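Local coordinates for genome polyprotein (Chicken sicinivirus JSY, PDB 6QWT) that probably copies viral RNA as the 3D polymerase (3Dpol), the RNA-dependent RNA polymerase portion of the picornaviral polyprotein, at residues D43-A48 against D165-A170; D51-S56 against A169-L174; P84-L89 against G191-A196; L89-A94 against G186-G191; L382-V387 against P398-E403. All blocks are in the same frame, centred on the assembly; numbering follows the deposited sequence.

Contact 1 (D43-A48 against D165-A170)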
# COMPACT_ATOMS: atom_id res chain seq x y z
N ASP A 43 -22.93 4.16 15.50
CA ASP A 43 -22.90 5.37 14.68
C ASP A 43 -24.28 5.64 14.09
O ASP A 43 -24.89 4.77 13.46
CB ASP A 43 -21.86 5.23 13.57
CG ASP A 43 -21.46 6.57 12.97
OD1 ASP A 43 -22.35 7.36 12.57
OD2 ASP A 43 -20.24 6.85 12.89
N ARG A 44 -24.78 6.86 14.31
CA ARG A 44 -26.10 7.23 13.82
C ARG A 44 -26.14 7.42 12.31
O ARG A 44 -27.23 7.41 11.73
CB ARG A 44 -26.59 8.50 14.52
N ARG A 45 -24.99 7.60 11.66
CA ARG A 45 -24.97 7.81 10.22
C ARG A 45 -25.21 6.53 9.43
O ARG A 45 -25.38 6.60 8.21
CB ARG A 45 -23.63 8.42 9.80
CG ARG A 45 -23.40 9.83 10.32
CD ARG A 45 -21.97 10.28 10.05
NE ARG A 45 -21.00 9.35 10.61
CZ ARG A 45 -19.74 9.25 10.21
NH1 ARG A 45 -19.29 10.03 9.24
NH2 ARG A 45 -18.92 8.36 10.77
N THR A 46 -25.23 5.36 10.08
CA THR A 46 -25.42 4.09 9.40
C THR A 46 -26.42 3.23 10.16
O THR A 46 -26.56 3.34 11.39
CB THR A 46 -24.09 3.32 9.24
OG1 THR A 46 -24.33 2.10 8.52
CG2 THR A 46 -23.49 2.99 10.60
N GLU A 47 -27.13 2.38 9.42
CA GLU A 47 -28.00 1.37 10.00
C GLU A 47 -27.32 0.02 10.12
O GLU A 47 -27.92 -0.91 10.67
CB GLU A 47 -29.28 1.24 9.17
CG GLU A 47 -30.03 2.55 8.97
CD GLU A 47 -30.74 3.01 10.22
OE1 GLU A 47 -31.75 2.37 10.60
OE2 GLU A 47 -30.29 4.00 10.84
N ALA A 48 -26.10 -0.12 9.62
CA ALA A 48 -25.38 -1.38 9.61
C ALA A 48 -24.46 -1.49 10.81
O ALA A 48 -24.23 -0.54 11.56
CB ALA A 48 -24.59 -1.53 8.31
N ASP A 165 -21.27 7.60 0.72
CA ASP A 165 -21.95 6.33 0.48
C ASP A 165 -21.35 5.22 1.33
O ASP A 165 -22.08 4.41 1.91
CB ASP A 165 -21.90 5.98 -1.01
CG ASP A 165 -20.47 5.92 -1.56
OD1 ASP A 165 -19.67 6.82 -1.25
OD2 ASP A 165 -20.16 4.96 -2.30
N LYS A 166 -20.02 5.17 1.41
CA LYS A 166 -19.36 4.15 2.22
C LYS A 166 -19.59 4.37 3.71
O LYS A 166 -19.59 3.41 4.49
CB LYS A 166 -17.86 4.11 1.90
CG LYS A 166 -17.56 3.97 0.42
CD LYS A 166 -16.45 2.97 0.17
CE LYS A 166 -15.85 3.14 -1.22
NZ LYS A 166 -14.37 3.30 -1.17
N VAL A 167 -19.78 5.62 4.13
CA VAL A 167 -20.14 5.90 5.52
C VAL A 167 -21.52 5.31 5.83
O VAL A 167 -21.70 4.60 6.82
CB VAL A 167 -20.10 7.41 5.79
CG1 VAL A 167 -20.74 7.73 7.13
CG2 VAL A 167 -18.66 7.91 5.75
N ALA A 168 -22.50 5.59 4.96
CA ALA A 168 -23.86 5.11 5.19
C ALA A 168 -23.94 3.59 5.19
O ALA A 168 -24.81 3.01 5.85
CB ALA A 168 -24.80 5.69 4.14
N ALA A 169 -23.05 2.92 4.46
CA ALA A 169 -23.01 1.47 4.42
C ALA A 169 -22.06 0.86 5.45
O ALA A 169 -21.96 -0.37 5.52
CB ALA A 169 -22.61 0.99 3.01
N ALA A 170 -21.38 1.69 6.25
CA ALA A 170 -20.42 1.24 7.26
C ALA A 170 -19.26 0.46 6.64
O ALA A 170 -18.67 -0.41 7.29
CB ALA A 170 -21.10 0.42 8.36
O HOH W 1 -27.23 2.13 6.55
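Thr46 and Ala168 share the direct hydrogen bond that joins the 43-48 loop to the end of helix 164-168. OG1 of Thr46 donates to O of Ala168 over 2.9 Å, coming from well above the carbonyl plane (58° out of it). With OG1 anti to the backbone N (chi1 -178°), the same hydroxyl can also accept from N of Ala48 at 3.0 Å, closing an ST turn. A water adds a second link: it donates to Ala168 O and accepts from Glu47 N, so this carbonyl holds two donors.

The charged group is set up within the loop. Asp43 OD1 takes the backbone N of Arg45 in an Asx turn and also NE of Arg45, while NH2 of Arg45 reaches OD2 of Asp43 at 2.9 Å, a side-on, two-nitrogen salt bridge. NH1 turns to Glu35 and the carbonyl of Pro36, so the guanidinium is fixed on several sides.

Van der Waals packing completes the joint. CG1 of Val167 lies 3.4 Å above one face of the guanidinium, offset toward its rim, and the CB atoms of Ala48 and Ala170 make an apolar contact at 4.0 Å. Ala170, with positive phi, ends the helix in a Schellman motif. By sequence, the helix and the residues after it match motif F of picornaviral polymerases, in the fingers, against which an N-terminal loop is packed here.

Contact 2 (D51-S56 against A169-L174)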
# COMPACT_ATOMS: atom_id res chain seq x y z
N ASP A 51 -18.51 -3.67 12.58
CA ASP A 51 -17.69 -4.86 12.81
C ASP A 51 -18.11 -6.00 11.89
O ASP A 51 -17.27 -6.83 11.52
CB ASP A 51 -17.78 -5.29 14.27
CG ASP A 51 -16.99 -4.38 15.20
OD1 ASP A 51 -16.86 -4.72 16.40
OD2 ASP A 51 -16.51 -3.33 14.74
N GLN A 52 -19.38 -6.06 11.51
CA GLN A 52 -19.86 -7.07 10.58
C GLN A 52 -19.48 -6.72 9.14
O GLN A 52 -18.98 -7.57 8.40
CB GLN A 52 -21.37 -7.24 10.73
CG GLN A 52 -21.95 -8.49 10.08
CD GLN A 52 -22.25 -8.29 8.61
OE1 GLN A 52 -22.74 -7.23 8.20
NE2 GLN A 52 -21.96 -9.31 7.80
N VAL A 53 -19.70 -5.47 8.74
CA VAL A 53 -19.41 -5.07 7.37
C VAL A 53 -17.91 -5.09 7.11
O VAL A 53 -17.46 -5.50 6.03
CB VAL A 53 -20.02 -3.69 7.07
CG1 VAL A 53 -19.68 -3.25 5.65
CG2 VAL A 53 -21.53 -3.72 7.28
N ALA A 54 -17.10 -4.65 8.08
CA ALA A 54 -15.66 -4.57 7.87
C ALA A 54 -15.03 -5.94 7.63
O ALA A 54 -13.99 -6.04 6.98
CB ALA A 54 -14.98 -3.88 9.05
N PHE A 55 -15.64 -7.01 8.16
CA PHE A 55 -15.13 -8.36 7.99
C PHE A 55 -15.96 -9.18 7.01
O PHE A 55 -15.75 -10.39 6.91
CB PHE A 55 -15.06 -9.07 9.34
CG PHE A 55 -13.92 -8.62 10.21
CD1 PHE A 55 -14.08 -7.56 11.09
CD2 PHE A 55 -12.69 -9.26 10.14
CE1 PHE A 55 -13.03 -7.15 11.89
CE2 PHE A 55 -11.64 -8.85 10.94
CZ PHE A 55 -11.80 -7.79 11.81
N SER A 56 -16.88 -8.55 6.28
CA SER A 56 -17.81 -9.31 5.44
C SER A 56 -17.12 -9.92 4.23
O SER A 56 -17.57 -10.96 3.73
CB SER A 56 -18.97 -8.42 5.00
OG SER A 56 -18.52 -7.32 4.23
N ALA A 169 -23.05 2.92 4.46
CA ALA A 169 -23.01 1.47 4.42
C ALA A 169 -22.06 0.86 5.45
O ALA A 169 -21.96 -0.37 5.52
CB ALA A 169 -22.61 0.99 3.01
N ALA A 170 -21.38 1.69 6.25
CA ALA A 170 -20.42 1.24 7.26
C ALA A 170 -19.26 0.46 6.64
O ALA A 170 -18.67 -0.41 7.29
CB ALA A 170 -21.10 0.42 8.36
N LYS A 171 -18.92 0.76 5.39
CA LYS A 171 -17.81 0.10 4.69
C LYS A 171 -16.52 0.82 5.04
O LYS A 171 -16.02 1.68 4.31
CB LYS A 171 -18.05 0.10 3.19
CG LYS A 171 -19.16 -0.80 2.70
CD LYS A 171 -19.33 -0.64 1.20
CE LYS A 171 -20.50 -1.45 0.66
NZ LYS A 171 -20.68 -1.21 -0.80
N THR A 172 -15.95 0.46 6.19
CA THR A 172 -14.68 1.02 6.63
C THR A 172 -13.61 -0.06 6.59
O THR A 172 -13.88 -1.23 6.90
CB THR A 172 -14.81 1.60 8.04
OG1 THR A 172 -14.58 0.58 9.01
CG2 THR A 172 -16.20 2.17 8.23
N ARG A 173 -12.41 0.33 6.17
CA ARG A 173 -11.34 -0.62 5.94
C ARG A 173 -10.66 -0.99 7.25
O ARG A 173 -10.87 -0.38 8.30
CB ARG A 173 -10.32 -0.06 4.94
CG ARG A 173 -10.93 0.39 3.62
CD ARG A 173 -9.86 0.64 2.58
NE ARG A 173 -9.16 1.90 2.80
CZ ARG A 173 -7.93 2.15 2.38
NH1 ARG A 173 -7.25 1.22 1.72
NH2 ARG A 173 -7.37 3.33 2.63
N LEU A 174 -9.83 -2.03 7.18
CA LEU A 174 -9.04 -2.48 8.31
C LEU A 174 -7.59 -2.03 8.13
O LEU A 174 -7.08 -1.96 7.01
CB LEU A 174 -9.09 -4.00 8.44
CG LEU A 174 -10.47 -4.61 8.69
CD1 LEU A 174 -10.46 -6.08 8.30
CD2 LEU A 174 -10.88 -4.43 10.14
O HOH W 2 -12.68 -3.81 5.71
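Val53 sets its CG1 methyl over the backbone that follows helix 164-168, 3.4 Å from O of Ala170 and 3.7 Å from O of Ala169. CG1 stands anti to the backbone N (chi1 178°), and it also touches CG of Lys171, whose extended chain starts from there. Between the two carbonyls and the lysine methylene, the valine meets mostly polar backbone.

Leu174, at the start of strand 174-177, packs on Phe55, just past the C-terminal end of helix 50-54. Its CD1 sits over the face of the Phe55 ring, 4.2 Å from the ring centroid and 18° off the normal, a CH-pi contact offset toward the rim. Its CD2 comes within 3.9 Å of Phe55 CZ, and the two side chains cross at about a right angle. Phe282 meets the same ring edge-to-face.

Between these two residues lies Ala54, with CB 3.6 Å from O of Thr172. A water donates to both Ala54 O and Thr172 O, bridging the two backbones. No direct hydrogen bond crosses the contact, so between the two segments it rests on methyl and ring packing and one bridging water, on the residues matching motif F.

Contact 3 (P84-L89 against G191-A196)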
# COMPACT_ATOMS: atom_id res chain seq x y z
N PRO A 84 19.77 -11.19 -9.19
CA PRO A 84 20.99 -11.89 -8.82
C PRO A 84 20.85 -12.46 -7.42
O PRO A 84 19.82 -12.24 -6.76
CB PRO A 84 22.05 -10.78 -8.86
CG PRO A 84 21.29 -9.56 -8.48
CD PRO A 84 19.91 -9.73 -9.08
N PRO A 85 21.83 -13.22 -6.93
CA PRO A 85 21.78 -13.65 -5.53
C PRO A 85 21.65 -12.46 -4.60
O PRO A 85 22.40 -11.48 -4.70
CB PRO A 85 23.10 -14.40 -5.33
CG PRO A 85 23.45 -14.89 -6.70
CD PRO A 85 22.95 -13.85 -7.66
N LEU A 86 20.67 -12.52 -3.70
CA LEU A 86 20.42 -11.47 -2.72
C LEU A 86 20.82 -11.97 -1.34
O LEU A 86 20.89 -13.17 -1.08
CB LEU A 86 18.95 -11.04 -2.73
CG LEU A 86 18.42 -10.45 -4.04
CD1 LEU A 86 16.91 -10.28 -3.95
CD2 LEU A 86 19.09 -9.13 -4.36
N HIS A 87 21.07 -11.01 -0.44
CA HIS A 87 21.56 -11.31 0.89
C HIS A 87 20.65 -10.69 1.94
O HIS A 87 19.75 -9.90 1.63
CB HIS A 87 23.00 -10.81 1.08
CG HIS A 87 24.00 -11.55 0.24
ND1 HIS A 87 24.81 -12.54 0.76
CD2 HIS A 87 24.31 -11.45 -1.07
CE1 HIS A 87 25.58 -13.02 -0.20
NE2 HIS A 87 25.30 -12.38 -1.32
N THR A 88 20.87 -11.08 3.19
CA THR A 88 20.12 -10.55 4.31
C THR A 88 20.82 -9.32 4.88
O THR A 88 22.03 -9.13 4.73
CB THR A 88 19.95 -11.62 5.40
OG1 THR A 88 21.21 -11.89 6.03
CG2 THR A 88 19.40 -12.90 4.80
N LEU A 89 20.04 -8.47 5.52
CA LEU A 89 20.57 -7.32 6.23
C LEU A 89 20.92 -7.71 7.66
O LEU A 89 20.27 -8.56 8.27
CB LEU A 89 19.56 -6.16 6.25
CG LEU A 89 19.18 -5.51 4.92
CD1 LEU A 89 18.37 -4.25 5.18
CD2 LEU A 89 20.42 -5.20 4.09
N GLY A 191 15.46 -7.77 3.46
CA GLY A 191 16.00 -6.43 3.25
C GLY A 191 16.78 -6.31 1.96
O GLY A 191 16.75 -5.26 1.30
N GLY A 192 17.52 -7.36 1.58
CA GLY A 192 18.19 -7.36 0.30
C GLY A 192 17.23 -7.23 -0.86
O GLY A 192 17.49 -6.50 -1.82
N LEU A 193 16.10 -7.94 -0.79
CA LEU A 193 15.06 -7.77 -1.80
C LEU A 193 14.45 -6.37 -1.74
O LEU A 193 14.25 -5.73 -2.79
CB LEU A 193 13.98 -8.83 -1.63
CG LEU A 193 12.78 -8.76 -2.58
CD1 LEU A 193 13.21 -9.04 -4.02
CD2 LEU A 193 11.70 -9.73 -2.14
N PHE A 194 14.17 -5.87 -0.53
CA PHE A 194 13.60 -4.53 -0.40
C PHE A 194 14.54 -3.48 -0.95
O PHE A 194 14.11 -2.54 -1.63
CB PHE A 194 13.27 -4.24 1.06
CG PHE A 194 12.22 -5.15 1.65
CD1 PHE A 194 11.34 -5.85 0.83
CD2 PHE A 194 12.12 -5.32 3.03
CE1 PHE A 194 10.39 -6.69 1.37
CE2 PHE A 194 11.17 -6.16 3.57
CZ PHE A 194 10.30 -6.85 2.75
N GLU A 195 15.84 -3.61 -0.68
CA GLU A 195 16.83 -2.69 -1.25
C GLU A 195 16.74 -2.67 -2.77
O GLU A 195 16.69 -1.60 -3.38
CB GLU A 195 18.23 -3.09 -0.81
CG GLU A 195 18.66 -2.57 0.54
CD GLU A 195 20.13 -2.80 0.80
OE1 GLU A 195 20.67 -3.83 0.34
OE2 GLU A 195 20.76 -1.94 1.45
N ALA A 196 16.71 -3.85 -3.38
CA ALA A 196 16.75 -3.93 -4.84
C ALA A 196 15.50 -3.32 -5.47
O ALA A 196 15.58 -2.69 -6.53
CB ALA A 196 16.91 -5.39 -5.28
O HOH W 3 16.76 -10.12 1.47
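Leu86 pushes CD1 against the flank of helix 191-198, 3.8 Å from CA of Leu193 and 3.9 Å from its CD1, the two side chains crossing obliquely. This is a strand-on-helix joint of the right-hand polymerase fold: the short strand 86-87, paired in parallel with strand 257-258, runs past the first turn of the helix. The other leucine branch, CD2, leans toward Gly192 O and more distantly toward CB of Ala196. Behind the leucines, Leu253 and Ile256 of helix 243-256 close over the same patch, Leu253 on Leu193 and Ile256 on Leu86.

Two glycines make the approach possible. Having no side chain, Gly191 lets CG of Leu89 come to 3.7 Å from its CA, and Gly192 lets the carbonyl oxygen of His87 close in on its own CA. The backbones accordingly come as near as 5.2 Å between the CA atoms of His87 and Gly192.

Farther along, CD2 of Leu89 passes the carboxylate of Glu195, 4.0 Å from OE1, while OE2 of that residue is bonded to Thr98. A water also links the two backbones at the helix start, donating to His87 O and accepting from Leu193 N. Beside it, His87 O receives a CA-H...O contact from Gly192 CA at 3.3 Å.

Contact 4 (L89-A94 against G186-G191)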
# COMPACT_ATOMS: atom_id res chain seq x y z
N LEU A 89 20.04 -8.47 5.52
CA LEU A 89 20.57 -7.32 6.23
C LEU A 89 20.92 -7.71 7.66
O LEU A 89 20.27 -8.56 8.27
CB LEU A 89 19.56 -6.16 6.25
CG LEU A 89 19.18 -5.51 4.92
CD1 LEU A 89 18.37 -4.25 5.18
CD2 LEU A 89 20.42 -5.20 4.09
N THR A 90 21.97 -7.08 8.18
CA THR A 90 22.27 -7.21 9.60
C THR A 90 21.14 -6.61 10.42
O THR A 90 20.34 -5.81 9.94
CB THR A 90 23.59 -6.52 9.94
OG1 THR A 90 23.43 -5.11 9.82
CG2 THR A 90 24.70 -6.98 9.00
N MET A 91 21.07 -7.01 11.70
CA MET A 91 20.03 -6.48 12.56
C MET A 91 20.14 -4.97 12.72
O MET A 91 19.13 -4.26 12.73
CB MET A 91 20.08 -7.16 13.93
CG MET A 91 18.96 -6.71 14.85
SD MET A 91 19.04 -7.44 16.48
CE MET A 91 18.95 -9.18 16.09
N LEU A 92 21.37 -4.46 12.81
CA LEU A 92 21.57 -3.02 12.94
C LEU A 92 21.20 -2.30 11.65
O LEU A 92 20.65 -1.19 11.69
CB LEU A 92 23.02 -2.73 13.33
CG LEU A 92 23.33 -2.86 14.82
CD1 LEU A 92 24.81 -3.13 15.04
CD2 LEU A 92 22.89 -1.61 15.56
N GLU A 93 21.51 -2.90 10.50
CA GLU A 93 21.10 -2.30 9.23
C GLU A 93 19.58 -2.30 9.09
O GLU A 93 19.01 -1.32 8.61
CB GLU A 93 21.74 -3.05 8.06
CG GLU A 93 23.15 -2.59 7.72
CD GLU A 93 23.83 -3.49 6.71
OE1 GLU A 93 23.55 -4.71 6.71
OE2 GLU A 93 24.65 -2.98 5.92
N ALA A 94 18.92 -3.38 9.51
CA ALA A 94 17.47 -3.42 9.43
C ALA A 94 16.82 -2.36 10.31
O ALA A 94 15.73 -1.87 9.99
CB ALA A 94 16.96 -4.82 9.81
N GLY A 186 11.77 -9.40 9.56
CA GLY A 186 11.41 -9.38 8.15
C GLY A 186 12.32 -8.50 7.33
O GLY A 186 12.68 -8.84 6.20
N ARG A 187 12.71 -7.34 7.88
CA ARG A 187 13.67 -6.49 7.19
C ARG A 187 15.05 -7.12 7.14
O ARG A 187 15.87 -6.74 6.29
CB ARG A 187 13.74 -5.12 7.87
CG ARG A 187 12.44 -4.34 7.84
CD ARG A 187 12.56 -3.03 8.61
NE ARG A 187 12.45 -1.88 7.71
CZ ARG A 187 13.43 -1.01 7.49
NH1 ARG A 187 14.60 -1.14 8.11
NH2 ARG A 187 13.24 -0.00 6.66
N MET A 188 15.35 -8.06 8.03
CA MET A 188 16.61 -8.79 7.92
C MET A 188 16.56 -9.79 6.78
O MET A 188 17.42 -9.79 5.89
CB MET A 188 16.94 -9.48 9.25
CG MET A 188 17.37 -8.52 10.35
SD MET A 188 17.52 -9.33 11.96
CE MET A 188 18.97 -10.35 11.69
N LEU A 189 15.53 -10.65 6.77
CA LEU A 189 15.44 -11.72 5.78
C LEU A 189 15.25 -11.17 4.37
O LEU A 189 15.88 -11.66 3.43
CB LEU A 189 14.29 -12.67 6.13
CG LEU A 189 14.39 -13.44 7.45
CD1 LEU A 189 13.08 -14.16 7.73
CD2 LEU A 189 15.55 -14.42 7.40
N PHE A 190 14.38 -10.17 4.22
CA PHE A 190 14.00 -9.67 2.90
C PHE A 190 14.58 -8.29 2.60
O PHE A 190 14.22 -7.69 1.58
CB PHE A 190 12.48 -9.64 2.78
CG PHE A 190 11.82 -10.97 3.01
CD1 PHE A 190 11.75 -11.90 1.99
CD2 PHE A 190 11.29 -11.29 4.25
CE1 PHE A 190 11.15 -13.13 2.20
CE2 PHE A 190 10.69 -12.52 4.46
CZ PHE A 190 10.62 -13.44 3.44
N GLY A 191 15.46 -7.77 3.46
CA GLY A 191 16.00 -6.43 3.25
C GLY A 191 16.78 -6.31 1.96
O GLY A 191 16.75 -5.26 1.30
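Met188 lies across the first turn of helix 91-96, its SD 3.8 Å from CA and 3.9 Å from CB of Met91. The joint is one of two helix ends in the polymerase fold: the start of helix 91-96, closed by a capping box, meets the last turn of helix 180-189. In the box Glu93 N bonds to Thr90 OG1 at 3.0 Å, and Glu93 OE1 accepts from both N and OG1 of Thr90.

The Met188 chain bends at chi3 (70°), which turns CE toward the backbone N and CB of Met91. On the other side of the sulfur, CG touches CB of Ala94 at 3.8 Å and also the carbonyl oxygen of Leu89, so the chain touches both the loop before the helix and the helix itself. The Met91 side chain heads off toward Tyr139 and Ile142 of helix 136-147, while Leu146 of the same helix touches Met188.

The CB of Ala94 points toward the other helix and rests equally on CB of Arg187. The arginine then reaches to the Ala94 carbonyl, its guanidinium edge-on to it. The modelled NH1 to O separation is implausibly short, so the details of that bond are doubtful; NH2 is bonded to O of Asp102.

Beside Arg187, Leu89 leans its CB and CD1 on the carbonyl of that residue, continuing its packing on Gly191. Just before the capped turn, Leu89 N donates to Met188 O at 3.0 Å.

Contact 5 (L382-V387 against P398-E403)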
# COMPACT_ATOMS: atom_id res chain seq x y z
N LEU A 382 -2.71 5.60 -8.51
CA LEU A 382 -2.65 6.22 -7.18
C LEU A 382 -3.41 7.55 -7.18
O LEU A 382 -2.92 8.57 -6.69
CB LEU A 382 -1.21 6.40 -6.71
CG LEU A 382 -0.34 5.15 -6.66
CD1 LEU A 382 1.13 5.51 -6.42
CD2 LEU A 382 -0.84 4.19 -5.59
N LYS A 383 -4.61 7.52 -7.77
CA LYS A 383 -5.51 8.67 -7.85
C LYS A 383 -4.94 9.83 -8.67
O LYS A 383 -5.42 10.96 -8.56
CB LYS A 383 -5.90 9.17 -6.45
CG LYS A 383 -6.71 8.17 -5.63
CD LYS A 383 -7.12 8.76 -4.28
CE LYS A 383 -8.62 8.65 -4.05
NZ LYS A 383 -9.14 9.74 -3.17
N ARG A 384 -3.94 9.58 -9.52
CA ARG A 384 -3.27 10.64 -10.26
C ARG A 384 -3.29 10.36 -11.76
O ARG A 384 -3.03 9.24 -12.19
CB ARG A 384 -1.82 10.81 -9.80
CG ARG A 384 -1.66 11.19 -8.33
CD ARG A 384 -0.31 10.70 -7.81
NE ARG A 384 0.12 11.40 -6.61
CZ ARG A 384 -0.11 10.97 -5.37
NH1 ARG A 384 -0.80 9.85 -5.16
NH2 ARG A 384 0.33 11.67 -4.33
N HIS A 385 -3.57 11.40 -12.54
CA HIS A 385 -3.39 11.35 -13.98
C HIS A 385 -1.92 11.59 -14.34
O HIS A 385 -1.09 11.93 -13.49
CB HIS A 385 -4.27 12.38 -14.68
CG HIS A 385 -5.69 11.95 -14.87
ND1 HIS A 385 -6.70 12.28 -13.99
CD2 HIS A 385 -6.28 11.22 -15.85
CE1 HIS A 385 -7.84 11.77 -14.42
NE2 HIS A 385 -7.61 11.12 -15.54
N PHE A 386 -1.60 11.41 -15.62
CA PHE A 386 -0.30 11.74 -16.19
C PHE A 386 -0.52 12.88 -17.17
O PHE A 386 -1.17 12.70 -18.21
CB PHE A 386 0.33 10.53 -16.89
CG PHE A 386 0.60 9.36 -15.98
CD1 PHE A 386 -0.43 8.51 -15.59
CD2 PHE A 386 1.89 9.08 -15.55
CE1 PHE A 386 -0.19 7.43 -14.76
CE2 PHE A 386 2.14 8.00 -14.72
CZ PHE A 386 1.10 7.17 -14.32
N VAL A 387 0.02 14.06 -16.85
CA VAL A 387 -0.16 15.25 -17.68
C VAL A 387 1.19 15.86 -18.00
O VAL A 387 1.89 16.33 -17.09
CB VAL A 387 -1.08 16.29 -17.01
CG1 VAL A 387 -1.18 17.53 -17.88
CG2 VAL A 387 -2.46 15.70 -16.75
N PRO A 398 2.20 14.61 -11.92
CA PRO A 398 1.18 13.78 -11.26
C PRO A 398 0.02 14.64 -10.81
O PRO A 398 0.14 15.42 -9.86
CB PRO A 398 1.94 13.16 -10.08
CG PRO A 398 3.00 14.16 -9.76
CD PRO A 398 3.35 14.88 -11.04
N VAL A 399 -1.11 14.53 -11.50
CA VAL A 399 -2.28 15.37 -11.25
C VAL A 399 -3.29 14.53 -10.49
O VAL A 399 -4.03 13.72 -11.07
CB VAL A 399 -2.86 15.93 -12.55
CG1 VAL A 399 -4.01 16.88 -12.26
CG2 VAL A 399 -1.76 16.63 -13.34
N ILE A 400 -3.34 14.72 -9.17
CA ILE A 400 -4.26 13.97 -8.32
C ILE A 400 -5.67 14.52 -8.50
O ILE A 400 -5.87 15.68 -8.89
CB ILE A 400 -3.80 14.02 -6.85
CG1 ILE A 400 -4.43 12.89 -6.04
CG2 ILE A 400 -4.09 15.38 -6.23
CD1 ILE A 400 -3.66 12.54 -4.78
N SER A 401 -6.66 13.68 -8.23
CA SER A 401 -8.05 14.10 -8.33
C SER A 401 -8.31 15.27 -7.39
O SER A 401 -7.90 15.22 -6.22
CB SER A 401 -8.99 12.93 -8.00
OG SER A 401 -8.73 12.44 -6.70
N PRO A 402 -8.98 16.33 -7.85
CA PRO A 402 -9.20 17.49 -6.96
C PRO A 402 -9.97 17.14 -5.70
O PRO A 402 -9.80 17.83 -4.68
CB PRO A 402 -9.99 18.46 -7.86
CG PRO A 402 -9.61 18.07 -9.25
CD PRO A 402 -9.43 16.58 -9.22
N GLU A 403 -10.79 16.09 -5.73
CA GLU A 403 -11.54 15.68 -4.55
C GLU A 403 -10.60 15.33 -3.40
O GLU A 403 -10.98 15.47 -2.23
CB GLU A 403 -12.44 14.49 -4.88
CG GLU A 403 -13.47 14.19 -3.81
CD GLU A 403 -14.29 12.94 -4.11
OE1 GLU A 403 -15.54 13.01 -4.00
OE2 GLU A 403 -13.69 11.90 -4.45
O HOH W 4 -10.78 10.40 -6.03
O HOH W 5 -6.63 13.82 -11.80
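Arg384 starts its run over the neighbouring strand with CB 3.9 Å from O of Val399. The two strands, 384-388 and 396-400, form an antiparallel beta hairpin, and the FLKR sequence leading into the first strand matches motif E of picornaviral polymerases, the primer-grip element where palm meets thumb. CG lies over Ile400, 3.8 Å from both its CA and CB. CD turns to CB of Pro398 at 4.0 Å, and the chain is extended as far as NE. At the tip, CD1 of Ile400 stands 3.9 Å above the guanidinium plane, over its centre. NH1 bonds back to O of Leu382 at 2.9 Å, tilted from the guanidinium plane, which ties the loop before the strand to the arginine. Trp216 of helix 212-222 and Leu427 of helix 417-428 pack on the same side chain.

On the opposite face of the hairpin, CG2 of Val387 meets CG2 of Val399. His385 and Val399 form the hydrogen-bonded pair, with His385 N donating to Val399 O and Val399 N to His385 O. A water in the plane of the histidine ring lies 2.7 Å from His385 ND1 and donates to Val399 O.

At the open end of the hairpin, O of Lys383 receives Ser401 N at 3.0 Å. The same oxygen takes a CA-H...O contact from Ile400 CA at 3.2 Å.

The five contacts fall into three places. Contacts 1 and 2 share Ala169 and Ala170, their centres 10 Å apart, and Ala48 packs on Val53 between them; together they pack the 43-48 loop and helix 50-54 against the residues matching motif F. Contacts 3 and 4 are continuous through Leu89 and Gly191, with centres 9 Å apart, and Thr88 touches Met188 across them. They lie about 42 to 45 Å from contact 1, centre to centre. Contact 5 stands apart, its nearest atoms about 8 Å from contact 1 and 16 Å from contact 3. By sequence, the family's catalytic GDD probably lies at the turn between strands 327-332 and 335-340, in the palm; contact 5's hairpin matches motif E, which follows the palm.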